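Local structure of Dye type peroxidase A (Streptomyces lividans 1326, 6GZW) at residues 267-272 and 285-290; 185-190 and 298-303; 219-224 and 321-326. The protein is a haem-dependent dye-decolourising peroxidase that probably uses hydrogen peroxide to oxidise dyes and similar substrates. All coordinates share one frame; numbering follows the deposited sequence.

The haem of this peroxidase is approached from two sides, and the three contacts divide the work. Contact 1 holds the proximal ligand, whereas contacts 2 and 3 lie on the distal side, where water 3 completes the coordination of the iron. The centres of contacts 1 and 2 are about 17 Å apart, yet they touch at the propionate rim, with Arg-290 CZ packed 3.6 Å from Arg-186 NH2. Contacts 2 and 3, about 11 Å between centres, share the sheet: Val-300 O lies 2.8 Å from Trp-325 N, a probable hydrogen bond between adjacent strands. Contacts 1 and 3, about 23 Å between centres, do not touch and meet through the cofactor.

Contact 1: 267-272 and 285-290; sequences MDLEKT and HARITR. With HEM (protoporphyrin IX containing Fe), chain C.
The proximal wall of the haem pocket forms one half of this contact: the short helix starting at His-285 packs against the irregular loop 267-272. His-285, its CG anti to the backbone N (chi1 -176°), points its ring at the porphyrin, and NE2 binds HEM FE at 2.1 Å, opposite water 3. Its ND1 is hydrogen-bonded to Asp-344, which would probably give the imidazole some anionic character, as the proximal His-Asp pair does in other haem peroxidases. Thr-289 lays its methyl CG2 over the rim of one imidazole face, while its OG1 donates to His-285 O at 2.7 Å.

On the helix side turned to the loop, Arg-287 grips a single acceptor end-on. NH2 and NH1 reach Leu-269 O at 3.0 and 3.1 Å, and the oxygen sits in the guanidinium plane. NH1 lies on a carbonyl lone pair, whereas NH2 stands above the carbonyl plane. Leu-269 CD2 covers the rim of one face of the same guanidinium, and the backbone carbonyls of Val-280 and Pro-281 take further N-H groups. The receiving carbonyl belongs to an Asx turn, in which Asp-268 OD1 accepts from Glu-270 N at 3.0 Å through its anti lone pair. Met-267 runs extended to SD and then bends, bringing CE within 3.7 Å of Ala-286 O. Arg-290 crosses it obliquely, its NH1 beside Met-267 CB, and water 1 bridges Met-267 N (2.8 Å) and Arg-290 NH1 (2.9 Å). The Arg-290 guanidinium has a further partner in the salt bridge to Asp-292.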
# COMPACT_ATOMS: atom_id res chain seq x y z
N MET A 267 -26.62 -5.01 -21.39
CA MET A 267 -26.86 -3.60 -21.72
C MET A 267 -27.72 -3.51 -22.98
O MET A 267 -27.52 -4.29 -23.92
CB MET A 267 -25.53 -2.90 -21.98
CG MET A 267 -25.61 -1.39 -22.07
SD MET A 267 -23.98 -0.63 -22.40
CE MET A 267 -23.45 -0.47 -20.69
N ASP A 268 -28.68 -2.59 -22.98
CA ASP A 268 -29.47 -2.31 -24.17
C ASP A 268 -28.99 -0.97 -24.75
O ASP A 268 -29.24 0.10 -24.20
CB ASP A 268 -30.95 -2.27 -23.79
CG ASP A 268 -31.85 -2.06 -24.99
OD1 ASP A 268 -31.40 -1.55 -26.02
OD2 ASP A 268 -33.05 -2.40 -24.87
N LEU A 269 -28.30 -1.06 -25.87
CA LEU A 269 -27.62 0.06 -26.51
C LEU A 269 -28.58 0.95 -27.32
O LEU A 269 -28.19 2.04 -27.73
CB LEU A 269 -26.53 -0.45 -27.41
CG LEU A 269 -25.40 -1.22 -26.72
CD1 LEU A 269 -24.57 -2.00 -27.73
CD2 LEU A 269 -24.52 -0.27 -25.94
N GLU A 270 -29.78 0.46 -27.58
CA GLU A 270 -30.78 1.24 -28.36
C GLU A 270 -31.85 1.91 -27.50
O GLU A 270 -32.58 2.78 -28.01
CB GLU A 270 -31.43 0.36 -29.44
CG GLU A 270 -30.56 0.10 -30.67
CD GLU A 270 -29.45 -0.91 -30.46
OE1 GLU A 270 -29.74 -2.02 -29.95
OE2 GLU A 270 -28.29 -0.61 -30.81
N LYS A 271 -31.96 1.54 -26.22
CA LYS A 271 -33.05 2.01 -25.37
C LYS A 271 -33.00 3.51 -25.18
O LYS A 271 -31.94 4.08 -24.87
CB LYS A 271 -33.01 1.36 -24.00
CG LYS A 271 -34.27 1.61 -23.18
CD LYS A 271 -34.26 0.76 -21.92
CE LYS A 271 -35.53 0.94 -21.11
NZ LYS A 271 -35.30 0.58 -19.68
N THR A 272 -34.16 4.14 -25.38
CA THR A 272 -34.33 5.58 -25.14
C THR A 272 -35.33 5.85 -24.04
O THR A 272 -36.11 4.98 -23.64
CB THR A 272 -34.77 6.31 -26.42
OG1 THR A 272 -36.01 5.75 -26.90
CG2 THR A 272 -33.71 6.15 -27.51
N HIS A 285 -18.44 5.48 -21.33
CA HIS A 285 -17.26 4.59 -21.36
C HIS A 285 -17.61 3.11 -21.56
O HIS A 285 -16.99 2.42 -22.38
CB HIS A 285 -16.52 4.79 -20.05
CG HIS A 285 -15.25 4.01 -19.95
ND1 HIS A 285 -14.09 4.42 -20.56
CD2 HIS A 285 -14.98 2.85 -19.33
CE1 HIS A 285 -13.14 3.53 -20.30
NE2 HIS A 285 -13.66 2.57 -19.56
N ALA A 286 -18.58 2.63 -20.80
CA ALA A 286 -18.99 1.22 -20.88
C ALA A 286 -19.85 0.88 -22.10
O ALA A 286 -20.18 -0.31 -22.32
CB ALA A 286 -19.64 0.76 -19.58
N ARG A 287 -20.21 1.89 -22.90
CA ARG A 287 -20.70 1.63 -24.26
C ARG A 287 -19.55 1.52 -25.24
O ARG A 287 -19.36 0.51 -25.91
CB ARG A 287 -21.65 2.75 -24.72
CG ARG A 287 -22.10 2.62 -26.18
CD ARG A 287 -22.75 3.92 -26.66
NE ARG A 287 -24.10 4.05 -26.13
CZ ARG A 287 -25.20 3.56 -26.70
NH1 ARG A 287 -25.15 2.85 -27.81
NH2 ARG A 287 -26.37 3.74 -26.10
N ILE A 288 -18.75 2.59 -25.32
CA ILE A 288 -17.79 2.72 -26.41
C ILE A 288 -16.55 1.81 -26.32
O ILE A 288 -15.84 1.63 -27.31
CB ILE A 288 -17.42 4.19 -26.67
CG1 ILE A 288 -16.57 4.77 -25.54
CG2 ILE A 288 -18.70 5.02 -26.93
CD1 ILE A 288 -16.12 6.18 -25.82
N THR A 289 -16.31 1.22 -25.15
CA THR A 289 -15.20 0.27 -24.99
C THR A 289 -15.55 -1.20 -25.34
O THR A 289 -14.65 -2.05 -25.41
CB THR A 289 -14.72 0.27 -23.52
OG1 THR A 289 -15.86 0.03 -22.70
CG2 THR A 289 -14.06 1.56 -23.14
N ARG A 290 -16.82 -1.51 -25.59
CA ARG A 290 -17.23 -2.90 -25.83
C ARG A 290 -16.58 -3.49 -27.09
O ARG A 290 -16.41 -2.77 -28.11
CB ARG A 290 -18.74 -3.02 -25.96
CG ARG A 290 -19.58 -2.66 -24.72
CD ARG A 290 -21.04 -2.41 -25.09
NE ARG A 290 -21.65 -3.62 -25.62
CZ ARG A 290 -22.34 -4.51 -24.92
NH1 ARG A 290 -22.54 -4.38 -23.60
NH2 ARG A 290 -22.83 -5.61 -25.54
CHA HEM C . -15.23 -1.09 -18.61
CHB HEM C . -13.64 2.37 -15.62
CHC HEM C . -9.81 3.03 -18.53
CHD HEM C . -11.40 -0.42 -21.48
C1A HEM C . -15.13 -0.22 -17.55
C2A HEM C . -16.12 -0.07 -16.53
C3A HEM C . -15.66 0.90 -15.71
C4A HEM C . -14.41 1.37 -16.22
CMA HEM C . -16.31 1.42 -14.45
CAA HEM C . -17.43 -0.84 -16.39
CBA HEM C . -17.40 -2.13 -15.59
CGA HEM C . -16.62 -3.19 -16.28
O1A HEM C . -17.12 -3.92 -17.18
O2A HEM C . -15.40 -3.37 -15.98
C1B HEM C . -12.43 2.84 -16.16
C2B HEM C . -11.60 3.82 -15.53
C3B HEM C . -10.52 4.04 -16.32
C4B HEM C . -10.70 3.12 -17.49
CMB HEM C . -11.92 4.53 -14.25
CAB HEM C . -9.33 4.89 -16.09
CBB HEM C . -8.88 5.23 -14.90
C1C HEM C . -9.92 2.19 -19.62
C2C HEM C . -8.98 2.12 -20.68
C3C HEM C . -9.45 1.14 -21.54
C4C HEM C . -10.65 0.60 -20.96
CMC HEM C . -7.76 2.96 -20.88
CAC HEM C . -8.92 0.69 -22.85
CBC HEM C . -8.13 1.37 -23.69
C1D HEM C . -12.55 -0.90 -20.85
C2D HEM C . -13.28 -2.04 -21.42
C3D HEM C . -14.35 -2.24 -20.63
C4D HEM C . -14.25 -1.19 -19.57
CMD HEM C . -12.88 -2.87 -22.64
CAD HEM C . -15.41 -3.31 -20.82
CBD HEM C . -16.49 -2.89 -21.82
CGD HEM C . -17.48 -4.00 -22.03
O1D HEM C . -18.55 -4.04 -21.36
O2D HEM C . -17.21 -4.89 -22.86
NA HEM C . -14.14 0.74 -17.41
NB HEM C . -11.86 2.48 -17.31
NC HEM C . -10.94 1.32 -19.82
ND HEM C . -13.21 -0.36 -19.81
FE HEM C . -12.58 1.03 -18.62
O HOH W 1 -24.05 -6.08 -21.78
O HOH W 2 -25.84 -6.27 -24.45
O HOH W 3 -11.49 -0.28 -17.60

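Contact 2: 185-190 and 298-303; sequences TRNPKP and AMVRRP. With HEM (protoporphyrin IX containing Fe), chain C.
The guanidinium of Arg-301 lies flat on the distal face of the porphyrin, with HEM C4D over its centre. NH1 donates to the iron-bound water 3 at 3.0 Å, and both NH1 and NH2 reach HEM O2A at 2.8 Å, so one propionate oxygen is held by two N-H groups. Arg-186 takes the other propionate side-on: NE donates to HEM O1D at 2.7 Å and NH2 to HEM O2D at 2.9 Å, while its backbone N bonds HEM O1A. In the second shell, Asp-183 of the GXXDG motif, a signature of dye-decolourising peroxidases, makes a salt bridge with Arg-301 NH1. Asn-187, its CG anti to the backbone N, turns OD1 onto Arg-301 N at 2.8 Å, the donor standing 33° above the amide plane. Replacing Arg-301 by alanine would strip two N-H groups from HEM O2A and one from water 3, probably leaving that propionate, still bonded at O1A, and the iron-bound water less firmly placed. Farther out, Pro-188 CB meets Val-300 CG2 at 4.1 Å, and Pro-188 CD rests on Met-299 O. Phe-195 and Ile-199 of helix 195-199 pack on Val-300, and strand 316-326 pairs with the other edge of the segment through Val-300 and Arg-302.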
# COMPACT_ATOMS: atom_id res chain seq x y z
N THR A 185 -16.62 -6.04 -14.20
CA THR A 185 -17.77 -6.89 -14.55
C THR A 185 -17.61 -7.61 -15.90
O THR A 185 -17.81 -8.82 -15.98
CB THR A 185 -19.02 -6.01 -14.60
OG1 THR A 185 -19.19 -5.37 -13.33
CG2 THR A 185 -20.25 -6.80 -14.97
N ARG A 186 -17.24 -6.86 -16.94
CA ARG A 186 -17.16 -7.41 -18.31
C ARG A 186 -15.73 -7.79 -18.71
O ARG A 186 -15.28 -7.54 -19.82
CB ARG A 186 -17.83 -6.45 -19.29
CG ARG A 186 -19.37 -6.40 -19.12
CD ARG A 186 -20.14 -7.08 -20.26
NE ARG A 186 -19.70 -6.50 -21.53
CZ ARG A 186 -20.01 -6.97 -22.74
NH1 ARG A 186 -20.79 -8.03 -22.86
NH2 ARG A 186 -19.51 -6.39 -23.82
N ASN A 187 -15.03 -8.40 -17.78
CA ASN A 187 -13.68 -8.85 -18.04
C ASN A 187 -13.80 -10.24 -18.62
O ASN A 187 -14.42 -11.10 -17.98
CB ASN A 187 -12.89 -8.89 -16.73
CG ASN A 187 -11.42 -9.16 -16.93
OD1 ASN A 187 -10.81 -8.68 -17.90
ND2 ASN A 187 -10.82 -9.89 -15.99
N PRO A 188 -13.20 -10.48 -19.81
CA PRO A 188 -13.17 -11.85 -20.35
C PRO A 188 -12.53 -12.87 -19.40
O PRO A 188 -11.62 -12.53 -18.64
CB PRO A 188 -12.41 -11.71 -21.67
CG PRO A 188 -12.56 -10.27 -22.05
CD PRO A 188 -12.58 -9.52 -20.75
N LYS A 189 -13.04 -14.10 -19.44
CA LYS A 189 -12.66 -15.15 -18.48
C LYS A 189 -12.38 -16.45 -19.24
O LYS A 189 -12.95 -16.65 -20.32
CB LYS A 189 -13.79 -15.36 -17.45
CG LYS A 189 -13.83 -14.30 -16.35
CD LYS A 189 -15.14 -14.32 -15.56
CE LYS A 189 -16.31 -13.71 -16.33
NZ LYS A 189 -17.38 -13.22 -15.40
N PRO A 190 -11.50 -17.32 -18.70
CA PRO A 190 -11.37 -18.66 -19.27
C PRO A 190 -12.72 -19.37 -19.22
O PRO A 190 -13.47 -19.23 -18.24
CB PRO A 190 -10.35 -19.34 -18.35
CG PRO A 190 -9.55 -18.22 -17.80
CD PRO A 190 -10.53 -17.10 -17.61
N ALA A 298 -10.64 -6.51 -27.98
CA ALA A 298 -10.93 -6.99 -26.64
C ALA A 298 -9.64 -7.15 -25.87
O ALA A 298 -8.56 -7.23 -26.46
CB ALA A 298 -11.65 -8.34 -26.69
N MET A 299 -9.78 -7.14 -24.55
CA MET A 299 -8.62 -7.28 -23.67
C MET A 299 -9.09 -7.78 -22.32
O MET A 299 -10.21 -7.54 -21.93
CB MET A 299 -7.91 -5.93 -23.53
CG MET A 299 -8.70 -4.87 -22.75
SD MET A 299 -8.31 -3.18 -23.20
CE MET A 299 -9.19 -3.17 -24.75
N VAL A 300 -8.20 -8.45 -21.59
CA VAL A 300 -8.38 -8.70 -20.16
C VAL A 300 -7.81 -7.50 -19.42
O VAL A 300 -6.78 -6.95 -19.81
CB VAL A 300 -7.73 -10.02 -19.72
CG1 VAL A 300 -7.43 -10.06 -18.22
CG2 VAL A 300 -8.64 -11.20 -20.09
N ARG A 301 -8.57 -7.03 -18.44
CA ARG A 301 -8.16 -5.93 -17.57
C ARG A 301 -7.92 -6.49 -16.17
O ARG A 301 -8.73 -7.22 -15.65
CB ARG A 301 -9.26 -4.86 -17.53
CG ARG A 301 -9.41 -4.13 -18.86
CD ARG A 301 -10.60 -3.20 -18.90
NE ARG A 301 -11.82 -4.00 -18.78
CZ ARG A 301 -12.79 -3.86 -17.87
NH1 ARG A 301 -12.76 -2.92 -16.92
NH2 ARG A 301 -13.84 -4.67 -17.94
N ARG A 302 -6.77 -6.15 -15.58
CA ARG A 302 -6.39 -6.72 -14.30
C ARG A 302 -5.50 -5.68 -13.58
O ARG A 302 -4.28 -5.83 -13.51
CB ARG A 302 -5.66 -8.05 -14.51
CG ARG A 302 -5.41 -8.87 -13.29
CD ARG A 302 -4.65 -10.17 -13.57
NE ARG A 302 -4.35 -10.80 -12.30
CZ ARG A 302 -3.33 -10.50 -11.52
NH1 ARG A 302 -2.45 -9.55 -11.85
NH2 ARG A 302 -3.19 -11.16 -10.37
N PRO A 303 -6.14 -4.62 -13.05
CA PRO A 303 -5.45 -3.43 -12.55
C PRO A 303 -5.09 -3.49 -11.08
O PRO A 303 -5.51 -4.40 -10.36
CB PRO A 303 -6.53 -2.33 -12.75
CG PRO A 303 -7.80 -3.06 -12.43
CD PRO A 303 -7.61 -4.40 -13.10
CHA HEM C . -15.23 -1.09 -18.61
CHB HEM C . -13.64 2.37 -15.62
CHC HEM C . -9.81 3.03 -18.53
CHD HEM C . -11.40 -0.42 -21.48
C1A HEM C . -15.13 -0.22 -17.55
C2A HEM C . -16.12 -0.07 -16.53
C3A HEM C . -15.66 0.90 -15.71
C4A HEM C . -14.41 1.37 -16.22
CMA HEM C . -16.31 1.42 -14.45
CAA HEM C . -17.43 -0.84 -16.39
CBA HEM C . -17.40 -2.13 -15.59
CGA HEM C . -16.62 -3.19 -16.28
O1A HEM C . -17.12 -3.92 -17.18
O2A HEM C . -15.40 -3.37 -15.98
C1B HEM C . -12.43 2.84 -16.16
C2B HEM C . -11.60 3.82 -15.53
C3B HEM C . -10.52 4.04 -16.32
C4B HEM C . -10.70 3.12 -17.49
CMB HEM C . -11.92 4.53 -14.25
CAB HEM C . -9.33 4.89 -16.09
CBB HEM C . -8.88 5.23 -14.90
C1C HEM C . -9.92 2.19 -19.62
C2C HEM C . -8.98 2.12 -20.68
C3C HEM C . -9.45 1.14 -21.54
C4C HEM C . -10.65 0.60 -20.96
CMC HEM C . -7.76 2.96 -20.88
CAC HEM C . -8.92 0.69 -22.85
CBC HEM C . -8.13 1.37 -23.69
C1D HEM C . -12.55 -0.90 -20.85
C2D HEM C . -13.28 -2.04 -21.42
C3D HEM C . -14.35 -2.24 -20.63
C4D HEM C . -14.25 -1.19 -19.57
CMD HEM C . -12.88 -2.87 -22.64
CAD HEM C . -15.41 -3.31 -20.82
CBD HEM C . -16.49 -2.89 -21.82
CGD HEM C . -17.48 -4.00 -22.03
O1D HEM C . -18.55 -4.04 -21.36
O2D HEM C . -17.21 -4.89 -22.86
NA HEM C . -14.14 0.74 -17.41
NB HEM C . -11.86 2.48 -17.31
NC HEM C . -10.94 1.32 -19.82
ND HEM C . -13.21 -0.36 -19.81
FE HEM C . -12.58 1.03 -18.62
O HOH W 3 -11.49 -0.28 -17.60

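Contact 3: 219-224 and 321-326; sequences SYVVVR and LFVCWQ. With HEM (protoporphyrin IX containing Fe), chain C.
Val-221 and Trp-325 form the apolar centre of this pairing, facing each other across two antiparallel strands as a non-hydrogen-bonded pair. Val-221 CB stands over the six-membered ring of the indole, 3.8 Å from its centroid and 15° off the ring normal, a CH-pi contact. Its CG2, anti to the backbone N, leans toward the rim of that face and also presses on Val-323 CG1 at 3.4 Å, tighter than usual van der Waals contact; the two valines lie side by side, pointing the same way. Trp-127 of strand 126-132 packs on this face of the sheet.

The other face carries Val-222, Cys-324 and Phe-322. Val-222 CB touches Cys-324 SG at 3.8 Å, and Phe-333 of helix 333-343 lies against all three. The Phe-322 ring turns to the haem: CZ comes 3.3 Å from HEM C3C, the methyl HEM CMC lies over the ring centre, and water 3 is in the ring plane beyond its edge.

The strand axes run at 168°, in the regular ladder of the antiparallel sheet of the dimeric alpha-beta barrel fold. Three residue pairs close it with reciprocal backbone bonds: Arg-224 with Phe-322, Val-222 with Cys-324, and Tyr-220 with Gln-326. At the last pair, Tyr-220 O accepts from Gln-326 N at 3.1 Å and also from Gln-326 NE2 at 2.9 Å, this side-chain donor standing 45° above the carbonyl plane. The bent Gln-326 chain puts its OE1 on Phe-333 N, while Arg-224 leads away to a salt bridge with Asp-115. The buried polar ends of Gln-326 and Arg-224 thus have partners, and the one side chain of the pair that meets the distal face of the haem, Phe-322, offers it an apolar ring beside the iron-bound water.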
# COMPACT_ATOMS: atom_id res chain seq x y z
N SER A 219 1.34 -13.32 -23.97
CA SER A 219 0.36 -12.24 -24.15
C SER A 219 1.09 -10.91 -24.16
O SER A 219 2.22 -10.85 -23.68
CB SER A 219 -0.68 -12.27 -23.04
OG SER A 219 -1.75 -11.37 -23.30
N TYR A 220 0.47 -9.87 -24.73
CA TYR A 220 1.04 -8.52 -24.75
C TYR A 220 0.30 -7.73 -23.66
O TYR A 220 -0.92 -7.71 -23.62
CB TYR A 220 0.92 -7.85 -26.12
CG TYR A 220 1.80 -8.58 -27.10
CD1 TYR A 220 3.16 -8.28 -27.18
CD2 TYR A 220 1.32 -9.63 -27.84
CE1 TYR A 220 4.00 -9.00 -28.00
CE2 TYR A 220 2.16 -10.36 -28.67
CZ TYR A 220 3.49 -10.03 -28.75
OH TYR A 220 4.36 -10.70 -29.55
N VAL A 221 1.08 -7.09 -22.79
CA VAL A 221 0.54 -6.22 -21.73
C VAL A 221 0.76 -4.76 -22.10
O VAL A 221 1.84 -4.38 -22.58
CB VAL A 221 1.12 -6.59 -20.34
CG1 VAL A 221 2.61 -6.33 -20.24
CG2 VAL A 221 0.38 -5.87 -19.22
N VAL A 222 -0.27 -3.94 -21.91
CA VAL A 222 -0.14 -2.49 -21.94
C VAL A 222 -0.46 -2.02 -20.53
O VAL A 222 -1.53 -2.32 -20.01
CB VAL A 222 -1.08 -1.84 -22.97
CG1 VAL A 222 -1.07 -0.32 -22.85
CG2 VAL A 222 -0.69 -2.30 -24.37
N VAL A 223 0.52 -1.34 -19.93
CA VAL A 223 0.41 -0.70 -18.61
C VAL A 223 0.19 0.78 -18.87
O VAL A 223 0.92 1.38 -19.68
CB VAL A 223 1.73 -0.88 -17.84
CG1 VAL A 223 1.69 -0.16 -16.50
CG2 VAL A 223 2.03 -2.35 -17.67
N ARG A 224 -0.80 1.36 -18.19
CA ARG A 224 -1.00 2.82 -18.19
C ARG A 224 -1.19 3.30 -16.78
O ARG A 224 -2.04 2.78 -16.05
CB ARG A 224 -2.24 3.22 -19.02
CG ARG A 224 -2.24 2.65 -20.45
CD ARG A 224 -1.23 3.32 -21.36
NE ARG A 224 -1.71 4.63 -21.81
CZ ARG A 224 -1.29 5.27 -22.90
NH1 ARG A 224 -0.29 4.78 -23.66
NH2 ARG A 224 -1.86 6.44 -23.23
N LEU A 321 -3.51 1.90 -11.93
CA LEU A 321 -2.49 1.25 -12.75
C LEU A 321 -3.26 0.29 -13.62
O LEU A 321 -3.63 -0.82 -13.20
CB LEU A 321 -1.44 0.53 -11.93
CG LEU A 321 -0.74 1.36 -10.84
CD1 LEU A 321 0.23 0.50 -10.06
CD2 LEU A 321 -0.03 2.57 -11.43
N PHE A 322 -3.61 0.79 -14.80
CA PHE A 322 -4.37 0.04 -15.78
C PHE A 322 -3.39 -0.96 -16.40
O PHE A 322 -2.34 -0.57 -16.87
CB PHE A 322 -4.92 1.02 -16.82
CG PHE A 322 -5.77 0.39 -17.88
CD1 PHE A 322 -7.13 0.18 -17.67
CD2 PHE A 322 -5.22 -0.01 -19.07
CE1 PHE A 322 -7.95 -0.39 -18.65
CE2 PHE A 322 -6.02 -0.58 -20.06
CZ PHE A 322 -7.38 -0.77 -19.84
N VAL A 323 -3.75 -2.23 -16.36
CA VAL A 323 -2.91 -3.32 -16.88
C VAL A 323 -3.81 -4.22 -17.70
O VAL A 323 -4.69 -4.88 -17.17
CB VAL A 323 -2.27 -4.13 -15.75
CG1 VAL A 323 -1.31 -5.15 -16.33
CG2 VAL A 323 -1.53 -3.22 -14.80
N CYS A 324 -3.63 -4.22 -19.02
CA CYS A 324 -4.49 -5.02 -19.89
C CYS A 324 -3.66 -5.99 -20.70
O CYS A 324 -2.48 -5.73 -21.01
CB CYS A 324 -5.37 -4.18 -20.84
SG CYS A 324 -4.46 -3.18 -22.04
N TRP A 325 -4.34 -7.07 -21.08
CA TRP A 325 -3.72 -8.25 -21.67
C TRP A 325 -4.48 -8.58 -22.97
O TRP A 325 -5.70 -8.60 -22.97
CB TRP A 325 -3.84 -9.40 -20.67
CG TRP A 325 -3.07 -9.18 -19.40
CD1 TRP A 325 -3.53 -8.70 -18.19
CD2 TRP A 325 -1.69 -9.47 -19.21
NE1 TRP A 325 -2.50 -8.67 -17.27
CE2 TRP A 325 -1.36 -9.15 -17.88
CE3 TRP A 325 -0.69 -9.96 -20.06
CZ2 TRP A 325 -0.07 -9.30 -17.38
CZ3 TRP A 325 0.59 -10.14 -19.55
CH2 TRP A 325 0.88 -9.78 -18.24
N GLN A 326 -3.74 -8.83 -24.06
CA GLN A 326 -4.32 -9.19 -25.35
C GLN A 326 -3.31 -9.95 -26.20
O GLN A 326 -2.10 -9.83 -25.98
CB GLN A 326 -4.75 -7.92 -26.10
CG GLN A 326 -3.66 -6.88 -26.25
CD GLN A 326 -3.80 -5.71 -25.28
OE1 GLN A 326 -4.69 -4.86 -25.44
NE2 GLN A 326 -2.92 -5.65 -24.29
CHA HEM C . -15.23 -1.09 -18.61
CHB HEM C . -13.64 2.37 -15.62
CHC HEM C . -9.81 3.03 -18.53
CHD HEM C . -11.40 -0.42 -21.48
C1A HEM C . -15.13 -0.22 -17.55
C2A HEM C . -16.12 -0.07 -16.53
C3A HEM C . -15.66 0.90 -15.71
C4A HEM C . -14.41 1.37 -16.22
CMA HEM C . -16.31 1.42 -14.45
CAA HEM C . -17.43 -0.84 -16.39
CBA HEM C . -17.40 -2.13 -15.59
CGA HEM C . -16.62 -3.19 -16.28
O1A HEM C . -17.12 -3.92 -17.18
O2A HEM C . -15.40 -3.37 -15.98
C1B HEM C . -12.43 2.84 -16.16
C2B HEM C . -11.60 3.82 -15.53
C3B HEM C . -10.52 4.04 -16.32
C4B HEM C . -10.70 3.12 -17.49
CMB HEM C . -11.92 4.53 -14.25
CAB HEM C . -9.33 4.89 -16.09
CBB HEM C . -8.88 5.23 -14.90
C1C HEM C . -9.92 2.19 -19.62
C2C HEM C . -8.98 2.12 -20.68
C3C HEM C . -9.45 1.14 -21.54
C4C HEM C . -10.65 0.60 -20.96
CMC HEM C . -7.76 2.96 -20.88
CAC HEM C . -8.92 0.69 -22.85
CBC HEM C . -8.13 1.37 -23.69
C1D HEM C . -12.55 -0.90 -20.85
C2D HEM C . -13.28 -2.04 -21.42
C3D HEM C . -14.35 -2.24 -20.63
C4D HEM C . -14.25 -1.19 -19.57
CMD HEM C . -12.88 -2.87 -22.64
CAD HEM C . -15.41 -3.31 -20.82
CBD HEM C . -16.49 -2.89 -21.82
CGD HEM C . -17.48 -4.00 -22.03
O1D HEM C . -18.55 -4.04 -21.36
O2D HEM C . -17.21 -4.89 -22.86
NA HEM C . -14.14 0.74 -17.41
NB HEM C . -11.86 2.48 -17.31
NC HEM C . -10.94 1.32 -19.82
ND HEM C . -13.21 -0.36 -19.81
FE HEM C . -12.58 1.03 -18.62
O HOH W 3 -11.49 -0.28 -17.60